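Local coordinates for protein ferritin (Mycoplasma penetrans, PDB 7DIE) that assembles into a 24-subunit shell that binds iron at atypical ferroxidase centres and probably oxidises and stores it, at residues A[98-103]-A[138-143]. Numbering follows the deposited sequence.
With FE (Fe (III) ion), chain G; FE (Fe (III) ion), chain H.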
loop_
_atom_site.group_PDB
_atom_site.type_symbol
_atom_site.label_atom_id
_atom_site.label_comp_id
_atom_site.label_asym_id
_atom_site.label_seq_id
_atom_site.Cartn_x
_atom_site.Cartn_y
_atom_site.Cartn_z
ATOM N N ALA A 98 15.869 -42.334 -28.309
ATOM C CA ALA A 98 15.623 -40.895 -28.238
ATOM C C ALA A 98 16.726 -40.105 -28.934
ATOM O O ALA A 98 16.451 -39.131 -29.646
ATOM C CB ALA A 98 15.501 -40.459 -26.776
ATOM N N LEU A 99 17.989 -40.490 -28.714
ATOM C CA LEU A 99 19.097 -39.799 -29.370
ATOM C C LEU A 99 19.011 -39.927 -30.889
ATOM O O LEU A 99 19.254 -38.956 -31.618
ATOM C CB LEU A 99 20.427 -40.356 -28.858
ATOM C CG LEU A 99 21.697 -39.623 -29.278
ATOM C CD1 LEU A 99 21.677 -38.199 -28.749
ATOM C CD2 LEU A 99 22.930 -40.370 -28.764
ATOM N N LYS A 100 18.681 -41.125 -31.391
ATOM C CA LYS A 100 18.531 -41.293 -32.835
ATOM C C LYS A 100 17.409 -40.417 -33.375
ATOM O O LYS A 100 17.540 -39.806 -34.444
ATOM C CB LYS A 100 18.247 -42.759 -33.181
ATOM C CG LYS A 100 19.419 -43.691 -33.000
ATOM C CD LYS A 100 19.003 -45.144 -33.235
ATOM C CE LYS A 100 19.903 -46.090 -32.444
ATOM N NZ LYS A 100 19.270 -47.418 -32.218
ATOM N N MET A 101 16.301 -40.339 -32.642
ATOM C CA MET A 101 15.156 -39.558 -33.104
ATOM C C MET A 101 15.482 -38.075 -33.152
ATOM O O MET A 101 15.231 -37.408 -34.159
ATOM C CB MET A 101 13.966 -39.800 -32.184
ATOM C CG MET A 101 12.748 -38.964 -32.529
ATOM S SD MET A 101 11.917 -39.656 -33.978
ATOM C CE MET A 101 12.036 -38.325 -35.167
ATOM N N GLU A 102 16.023 -37.526 -32.057
ATOM C CA GLU A 102 16.293 -36.092 -32.055
ATOM C C GLU A 102 17.358 -35.744 -33.080
ATOM O O GLU A 102 17.313 -34.674 -33.701
ATOM C CB GLU A 102 16.713 -35.627 -30.658
ATOM C CG GLU A 102 16.593 -34.127 -30.478
ATOM C CD GLU A 102 15.179 -33.618 -30.745
ATOM O OE1 GLU A 102 14.215 -34.208 -30.222
ATOM O OE2 GLU A 102 15.035 -32.614 -31.457
ATOM N N SER A 103 18.320 -36.637 -33.281
ATOM C CA SER A 103 19.307 -36.378 -34.314
ATOM C C SER A 103 18.645 -36.295 -35.686
ATOM O O SER A 103 19.033 -35.455 -36.514
ATOM C CB SER A 103 20.401 -37.450 -34.265
ATOM O OG SER A 103 21.329 -37.230 -35.314
ATOM N N ASP A 138 17.552 -28.996 -28.106
ATOM C CA ASP A 138 16.853 -30.256 -27.867
ATOM C C ASP A 138 17.802 -31.440 -27.974
ATOM O O ASP A 138 17.712 -32.387 -27.183
ATOM C CB ASP A 138 15.686 -30.433 -28.844
ATOM C CG ASP A 138 14.525 -29.509 -28.544
ATOM O OD1 ASP A 138 14.609 -28.756 -27.551
ATOM O OD2 ASP A 138 13.543 -29.508 -29.314
ATOM N N LEU A 139 18.698 -31.428 -28.960
ATOM C CA LEU A 139 19.650 -32.530 -29.052
ATOM C C LEU A 139 20.589 -32.534 -27.850
ATOM O O LEU A 139 20.919 -33.598 -27.314
ATOM C CB LEU A 139 20.429 -32.451 -30.367
ATOM C CG LEU A 139 21.390 -33.623 -30.636
ATOM C CD1 LEU A 139 20.653 -34.964 -30.586
ATOM C CD2 LEU A 139 22.098 -33.455 -31.986
ATOM N N GLU A 140 20.990 -31.355 -27.373
ATOM C CA GLU A 140 21.839 -31.313 -26.185
ATOM C C GLU A 140 21.141 -31.921 -24.976
ATOM O O GLU A 140 21.763 -32.646 -24.192
ATOM C CB GLU A 140 22.261 -29.879 -25.869
ATOM C CG GLU A 140 23.220 -29.812 -24.683
ATOM C CD GLU A 140 23.609 -28.395 -24.319
ATOM O OE1 GLU A 140 22.711 -27.561 -24.093
ATOM O OE2 GLU A 140 24.819 -28.113 -24.277
ATOM N N GLU A 141 19.857 -31.608 -24.792
ATOM C CA GLU A 141 19.109 -32.132 -23.652
ATOM C C GLU A 141 19.047 -33.653 -23.683
ATOM O O GLU A 141 19.277 -34.320 -22.670
ATOM C CB GLU A 141 17.688 -31.556 -23.653
ATOM C CG GLU A 141 17.599 -30.129 -23.144
ATOM C CD GLU A 141 17.003 -30.076 -21.741
ATOM O OE1 GLU A 141 17.771 -30.130 -20.754
ATOM O OE2 GLU A 141 15.760 -30.005 -21.626
ATOM N N ILE A 142 18.695 -34.220 -24.832
ATOM C CA ILE A 142 18.618 -35.674 -24.921
ATOM C C ILE A 142 20.009 -36.284 -24.814
ATOM O O ILE A 142 20.211 -37.295 -24.125
ATOM C CB ILE A 142 17.895 -36.066 -26.216
ATOM C CG1 ILE A 142 16.403 -35.809 -26.006
ATOM C CG2 ILE A 142 18.169 -37.540 -26.572
ATOM C CD1 ILE A 142 15.619 -35.754 -27.247
ATOM N N SER A 143 20.990 -35.656 -25.466
ATOM C CA SER A 143 22.385 -36.087 -25.374
ATOM C C SER A 143 22.888 -36.106 -23.933
ATOM O O SER A 143 23.607 -37.034 -23.529
ATOM C CB SER A 143 23.252 -35.167 -26.235
ATOM O OG SER A 143 24.577 -35.649 -26.327
HETATM FE FE FE G . 12.591 -27.497 -28.343
HETATM FE FE FE H . 13.606 -27.293 -25.703
HETATM O O HOH W 1 11.584 -25.478 -27.575
#
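A single helix can supply both metal ligands and the apolar side chains that pack it against its neighbour, and the turns from Asp-138 onward illustrate the principle. The Asp-138 carboxylate grips one Fe (III) ion through both oxygens, OD1 at 2.5 Å and OD2 at 2.4 Å, while OD1 also reaches the second iron at 2.6 Å; Asp-55, His-60, Asp-134 and a water whose oxygen lies 2.4 Å from the first iron are further ligands of the site. Behind the carboxylate, Asp-138 CB packs 3.5 Å from Glu-102 OE2. No hydrogen bond joins the two acids; Glu-102 OE2 forms a salt bridge with Lys-56, which also hydrogen-bonds Asp-138, and Glu-102 OE1 hydrogen-bonds Tyr-30. One residue on, Leu-139 sits where the backbones come closest, its CA 5.7 Å from that of Glu-102, and sends CD1 to within 3.9 Å of Leu-99 CD1. Such pairing belongs to the ferritin four-helix bundle, in which helices 91-118 and 122-150 run antiparallel, here at 172° with local axes 9.4 Å apart. The CA-to-CB bond of Glu-140 points away from helix 91-118, and its carboxylate forms a salt bridge with Lys-70 of a second subunit. The next turn brings Ile-142 back to the interface: CG2 lies 4.0 Å from Ala-98 CB and CD1 3.6 Å from Glu-102 CB. Finally Ser-143 places its CA 4.0 Å from Leu-99 CD1, the same methyl that meets Leu-139 one turn earlier.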